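PDB 5WA1: programmed cell death 6-interacting protein from Homo sapiens, which takes part in endosomal cargo sorting, multivesicular body formation, membrane repair and cytokinesis, and binds CHMP4 proteins of ESCRT-III through its Bro1 domain, the part present here. Local coordinates for residues 92-97 and 364-369; 85-90 and 368-373. All blocks are in the same frame, centred on the assembly; numbering follows the deposited sequence.

Interaction 1 of 2, residues 92-97 and 364-369; sequences YYDQIC and VNVPIS
Asp94 puts its carboxylate against the backbone of Ile368 and Ser369, and with that the last helical turn of 83-97 takes hold of the irregular C-terminal tail of the Bro1 domain. Three donors are satisfied by one side chain. OD1 of Asp94 accepts from Ile368 N at 2.9 Å through its syn lone pair, and the bond is nearly straight at 166°. OD2 takes two: Ser369 N at 2.8 Å on the syn side and the hydroxyl OG of Ser369, also at 2.8 Å, on the anti side. Both come from the same face of the carboxylate plane. Three donors on a buried carboxylate would tend to keep it ionised. Ser369 OG sits between its own N and carbonyl carbon (chi1 78°), which turns it back onto the oxygen its own amide already holds.

The chain arrives here through a cis peptide before Pro367, whose CB lies 3.4 Å from Asp94 OD2. Beside the carboxylate the contact turns apolar. Tyr93 and Ile368 cross at about a right angle, with ring atom CD2 of Tyr93 3.6 Å from CD1 of Ile368. The next ring carbon, CE2 of Tyr93, meets CG2 of Val366 at 3.9 Å, and that same methyl also touches SG of Cys97 at 4.0 Å.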
loop_
_atom_site.group_PDB
_atom_site.type_symbol
_atom_site.label_atom_id
_atom_site.label_comp_id
_atom_site.label_asym_id
_atom_site.label_seq_id
_atom_site.Cartn_x
_atom_site.Cartn_y
_atom_site.Cartn_z
ATOM N N TYR A 92 -7.890 -6.057 16.892
ATOM C CA TYR A 92 -9.220 -5.480 17.061
ATOM C C TYR A 92 -10.090 -5.726 15.830
ATOM O O TYR A 92 -11.301 -5.934 15.968
ATOM C CB TYR A 92 -9.110 -3.986 17.382
ATOM C CG TYR A 92 -10.438 -3.278 17.510
ATOM C CD1 TYR A 92 -11.322 -3.598 18.538
ATOM C CD2 TYR A 92 -10.817 -2.297 16.601
ATOM C CE1 TYR A 92 -12.544 -2.961 18.656
ATOM C CE2 TYR A 92 -12.044 -1.651 16.711
ATOM C CZ TYR A 92 -12.901 -1.988 17.741
ATOM O OH TYR A 92 -14.118 -1.358 17.862
ATOM N N TYR A 93 -9.498 -5.738 14.631
ATOM C CA TYR A 93 -10.267 -6.103 13.443
ATOM C C TYR A 93 -10.738 -7.549 13.512
ATOM O O TYR A 93 -11.896 -7.845 13.193
ATOM C CB TYR A 93 -9.438 -5.879 12.172
ATOM C CG TYR A 93 -10.201 -6.220 10.915
ATOM C CD1 TYR A 93 -11.139 -5.343 10.393
ATOM C CD2 TYR A 93 -9.993 -7.428 10.256
ATOM C CE1 TYR A 93 -11.845 -5.649 9.244
ATOM C CE2 TYR A 93 -10.693 -7.742 9.100
ATOM C CZ TYR A 93 -11.616 -6.850 8.601
ATOM O OH TYR A 93 -12.321 -7.157 7.456
ATOM N N ASP A 94 -9.860 -8.465 13.925
ATOM C CA ASP A 94 -10.265 -9.860 14.079
ATOM C C ASP A 94 -11.403 -9.997 15.083
ATOM O O ASP A 94 -12.341 -10.770 14.864
ATOM C CB ASP A 94 -9.077 -10.717 14.520
ATOM C CG ASP A 94 -8.080 -10.966 13.404
ATOM O OD1 ASP A 94 -8.416 -10.704 12.229
ATOM O OD2 ASP A 94 -6.961 -11.435 13.706
ATOM N N GLN A 95 -11.339 -9.252 16.186
ATOM C CA GLN A 95 -12.339 -9.417 17.233
ATOM C C GLN A 95 -13.712 -8.960 16.755
ATOM O O GLN A 95 -14.712 -9.649 16.983
ATOM C CB GLN A 95 -11.910 -8.661 18.489
ATOM C CG GLN A 95 -12.631 -9.108 19.756
ATOM C CD GLN A 95 -12.497 -10.596 20.009
ATOM O OE1 GLN A 95 -11.521 -11.054 20.609
ATOM N NE2 GLN A 95 -13.482 -11.362 19.550
ATOM N N ILE A 96 -13.774 -7.823 16.059
ATOM C CA ILE A 96 -15.052 -7.304 15.576
ATOM C C ILE A 96 -15.669 -8.245 14.545
ATOM O O ILE A 96 -16.878 -8.514 14.576
ATOM C CB ILE A 96 -14.867 -5.886 15.011
ATOM C CG1 ILE A 96 -14.333 -4.947 16.097
ATOM C CG2 ILE A 96 -16.172 -5.368 14.436
ATOM C CD1 ILE A 96 -15.266 -4.753 17.265
ATOM N N CYS A 97 -14.862 -8.756 13.612
ATOM C CA CYS A 97 -15.396 -9.709 12.645
ATOM C C CYS A 97 -15.967 -10.941 13.341
ATOM O O CYS A 97 -17.024 -11.449 12.950
ATOM C CB CYS A 97 -14.315 -10.100 11.641
ATOM S SG CYS A 97 -13.738 -8.705 10.652
ATOM N N VAL A 364 -7.512 -10.611 2.835
ATOM C CA VAL A 364 -7.724 -10.562 4.273
ATOM C C VAL A 364 -8.520 -11.805 4.670
ATOM O O VAL A 364 -9.619 -12.052 4.164
ATOM C CB VAL A 364 -8.396 -9.247 4.712
ATOM C CG1 VAL A 364 -7.768 -8.074 3.991
ATOM C CG2 VAL A 364 -9.895 -9.246 4.526
ATOM N N ASN A 365 -7.912 -12.635 5.511
ATOM C CA ASN A 365 -8.520 -13.880 5.979
ATOM C C ASN A 365 -8.387 -13.876 7.493
ATOM O O ASN A 365 -7.316 -14.182 8.026
ATOM C CB ASN A 365 -7.858 -15.108 5.364
ATOM C CG ASN A 365 -8.052 -15.185 3.862
ATOM O OD1 ASN A 365 -9.172 -15.068 3.361
ATOM N ND2 ASN A 365 -6.954 -15.379 3.132
ATOM N N VAL A 366 -9.462 -13.493 8.167
ATOM C CA VAL A 366 -9.527 -13.525 9.619
ATOM C C VAL A 366 -9.249 -14.944 10.101
ATOM O O VAL A 366 -9.905 -15.886 9.657
ATOM C CB VAL A 366 -10.889 -13.017 10.105
ATOM C CG1 VAL A 366 -10.990 -13.106 11.622
ATOM C CG2 VAL A 366 -11.114 -11.592 9.621
ATOM N N PRO A 367 -8.278 -15.104 11.017
ATOM C CA PRO A 367 -7.531 -14.033 11.692
ATOM C C PRO A 367 -6.345 -13.459 10.909
ATOM O O PRO A 367 -5.510 -14.212 10.395
ATOM C CB PRO A 367 -7.038 -14.722 12.967
ATOM C CG PRO A 367 -6.822 -16.137 12.540
ATOM C CD PRO A 367 -7.905 -16.435 11.533
ATOM N N ILE A 368 -6.273 -12.125 10.825
ATOM C CA ILE A 368 -5.094 -11.482 10.245
ATOM C C ILE A 368 -4.070 -11.091 11.303
ATOM O O ILE A 368 -2.935 -10.738 10.950
ATOM C CB ILE A 368 -5.455 -10.241 9.394
ATOM C CG1 ILE A 368 -6.140 -9.145 10.222
ATOM C CG2 ILE A 368 -6.327 -10.633 8.209
ATOM C CD1 ILE A 368 -6.537 -7.917 9.374
ATOM N N SER A 369 -4.422 -11.155 12.585
ATOM C CA SER A 369 -3.469 -10.900 13.657
ATOM C C SER A 369 -2.841 -12.207 14.137
ATOM O O SER A 369 -3.401 -13.294 13.971
ATOM C CB SER A 369 -4.146 -10.193 14.835
ATOM O OG SER A 369 -4.890 -11.111 15.617
#

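Interaction 2 of 2, residues 85-90 and 368-373; sequences ALETLL and ISQKFT
Glu87 is the first residue of 85-90 to meet the tail, reaching with one carboxylate oxygen to the backbone amide of Gln370. Its CG stands anti to the carbonyl carbon (chi1 -77°) and the chain bends at chi2, bringing the carboxylate over to the tail. OE1 of Glu87 then accepts from Gln370 N at 3.0 Å, an almost straight bond of 173°. The donor comes in on the syn side, 26° out of the carboxylate plane. OE1 also lies 3.6 Å from CB of Ser369, while OE2 has CG of Gln370 at 4.0 Å. The side chains of Glu87 and Gln370 cross obliquely, the carboxylate plane almost perpendicular to that of the Gln370 side-chain amide.

In between, Thr88 and Leu89 look into the helical body of the Bro1 domain: Thr88 packs on helix 56-75, and Leu89 on that helix and on helix 137-157. Helix 83-97 thus has the bundle on one flank and the irregular C-terminal tail on another.

One turn after Glu87, Leu90 comes back to the tail. Its CB is 3.6 Å from CB of Ser369, and CD1 of Leu90 approaches the carbonyl O of Ile368 to 3.8 Å. Further out the leucine branch and the Ile368 side chain cross at about a right angle, methyl against methyl, with CD2 of Leu90 3.5 Å from CD1 of Ile368.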
loop_
_atom_site.group_PDB
_atom_site.type_symbol
_atom_site.label_atom_id
_atom_site.label_comp_id
_atom_site.label_asym_id
_atom_site.label_seq_id
_atom_site.Cartn_x
_atom_site.Cartn_y
_atom_site.Cartn_z
ATOM N N ALA A 85 1.624 -1.739 17.696
ATOM C CA ALA A 85 0.434 -0.956 17.379
ATOM C C ALA A 85 -0.339 -1.571 16.220
ATOM O O ALA A 85 -1.577 -1.585 16.236
ATOM C CB ALA A 85 0.818 0.487 17.060
ATOM N N LEU A 86 0.366 -2.077 15.200
ATOM C CA LEU A 86 -0.324 -2.714 14.081
ATOM C C LEU A 86 -1.018 -3.995 14.533
ATOM O O LEU A 86 -2.179 -4.236 14.189
ATOM C CB LEU A 86 0.653 -3.006 12.932
ATOM C CG LEU A 86 -0.006 -3.679 11.722
ATOM C CD1 LEU A 86 -1.155 -2.830 11.193
ATOM C CD2 LEU A 86 0.996 -3.960 10.599
ATOM N N GLU A 87 -0.319 -4.830 15.308
ATOM C CA GLU A 87 -0.943 -6.052 15.809
ATOM C C GLU A 87 -2.161 -5.748 16.670
ATOM O O GLU A 87 -3.138 -6.505 16.644
ATOM C CB GLU A 87 0.072 -6.889 16.593
ATOM C CG GLU A 87 1.043 -7.662 15.708
ATOM C CD GLU A 87 0.342 -8.670 14.807
ATOM O OE1 GLU A 87 -0.671 -9.262 15.243
ATOM O OE2 GLU A 87 0.799 -8.862 13.658
ATOM N N THR A 88 -2.130 -4.648 17.431
ATOM C CA THR A 88 -3.311 -4.262 18.199
ATOM C C THR A 88 -4.470 -3.899 17.279
ATOM O O THR A 88 -5.614 -4.320 17.503
ATOM C CB THR A 88 -2.977 -3.099 19.132
ATOM O OG1 THR A 88 -1.937 -3.497 20.032
ATOM C CG2 THR A 88 -4.210 -2.693 19.934
ATOM N N LEU A 89 -4.193 -3.125 16.227
ATOM C CA LEU A 89 -5.215 -2.850 15.223
ATOM C C LEU A 89 -5.703 -4.137 14.575
ATOM O O LEU A 89 -6.912 -4.354 14.435
ATOM C CB LEU A 89 -4.660 -1.898 14.160
ATOM C CG LEU A 89 -5.125 -0.453 14.282
ATOM C CD1 LEU A 89 -4.398 0.417 13.277
ATOM C CD2 LEU A 89 -6.636 -0.369 14.092
ATOM N N LEU A 90 -4.766 -4.988 14.140
ATOM C CA LEU A 90 -5.141 -6.251 13.513
ATOM C C LEU A 90 -5.986 -7.095 14.454
ATOM O O LEU A 90 -6.999 -7.678 14.045
ATOM C CB LEU A 90 -3.893 -7.022 13.099
ATOM C CG LEU A 90 -3.033 -6.336 12.041
ATOM C CD1 LEU A 90 -1.802 -7.174 11.758
ATOM C CD2 LEU A 90 -3.843 -6.097 10.784
ATOM N N ILE A 368 -6.273 -12.125 10.825
ATOM C CA ILE A 368 -5.094 -11.482 10.245
ATOM C C ILE A 368 -4.070 -11.091 11.303
ATOM O O ILE A 368 -2.935 -10.738 10.950
ATOM C CB ILE A 368 -5.455 -10.241 9.394
ATOM C CG1 ILE A 368 -6.140 -9.145 10.222
ATOM C CG2 ILE A 368 -6.327 -10.633 8.209
ATOM C CD1 ILE A 368 -6.537 -7.917 9.374
ATOM N N SER A 369 -4.422 -11.155 12.585
ATOM C CA SER A 369 -3.469 -10.900 13.657
ATOM C C SER A 369 -2.841 -12.207 14.137
ATOM O O SER A 369 -3.401 -13.294 13.971
ATOM C CB SER A 369 -4.146 -10.193 14.835
ATOM O OG SER A 369 -4.890 -11.111 15.617
ATOM N N GLN A 370 -1.667 -12.085 14.752
ATOM C CA GLN A 370 -0.944 -13.248 15.251
ATOM C C GLN A 370 -1.488 -13.697 16.598
ATOM O O GLN A 370 -1.878 -12.876 17.435
ATOM C CB GLN A 370 0.547 -12.943 15.376
ATOM C CG GLN A 370 1.249 -12.802 14.037
ATOM C CD GLN A 370 1.127 -14.051 13.183
ATOM O OE1 GLN A 370 1.835 -15.036 13.397
ATOM N NE2 GLN A 370 0.222 -14.017 12.209
ATOM N N LYS A 371 -1.501 -15.014 16.802
ATOM C CA LYS A 371 -1.913 -15.620 18.067
ATOM C C LYS A 371 -3.271 -15.082 18.508
ATOM O O LYS A 371 -3.474 -14.699 19.662
ATOM C CB LYS A 371 -0.850 -15.396 19.147
ATOM C CG LYS A 371 0.468 -16.115 18.891
ATOM C CD LYS A 371 1.556 -15.688 19.874
ATOM C CE LYS A 371 1.962 -14.232 19.658
ATOM N NZ LYS A 371 3.229 -13.884 20.365
ATOM N N PHE A 372 -4.208 -15.040 17.565
ATOM C CA PHE A 372 -5.519 -14.487 17.861
ATOM C C PHE A 372 -6.332 -15.449 18.718
ATOM O O PHE A 372 -6.298 -16.666 18.520
ATOM C CB PHE A 372 -6.281 -14.165 16.577
ATOM C CG PHE A 372 -7.705 -13.743 16.818
ATOM C CD1 PHE A 372 -7.990 -12.509 17.382
ATOM C CD2 PHE A 372 -8.759 -14.586 16.499
ATOM C CE1 PHE A 372 -9.298 -12.122 17.618
ATOM C CE2 PHE A 372 -10.068 -14.202 16.727
ATOM C CZ PHE A 372 -10.339 -12.969 17.288
ATOM N N THR A 373 -7.059 -14.889 19.684
ATOM C CA THR A 373 -7.977 -15.648 20.530
ATOM C C THR A 373 -9.258 -14.835 20.660
ATOM O O THR A 373 -9.235 -13.733 21.214
ATOM C CB THR A 373 -7.369 -15.939 21.908
ATOM O OG1 THR A 373 -6.990 -14.708 22.540
ATOM C CG2 THR A 373 -6.143 -16.843 21.792
#

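Interactions 1 and 2 are neighbouring parts of a single seam, their centres about 7 Å apart, in which helix 83-97 holds the tail after helix 319-340. Both are partly buried: Asp94, Tyr93 and Leu90 of the helix are buried, as is Ser369 of the tail, while Val366, Pro367 and Gln370 lie at the surface. In both, a helix carboxylate accepts from the tail backbone, two N-H groups at Asp94 and one at Glu87, so three successive amides, 368 to 370, are met by two acids. The larger interaction 1 is the more polar grip. Ile368 and Ser369 belong to both, and Phe372 of 368-373 turns back onto Asp94 and Pro367, its CE1 3.4 Å from CB of Asp94.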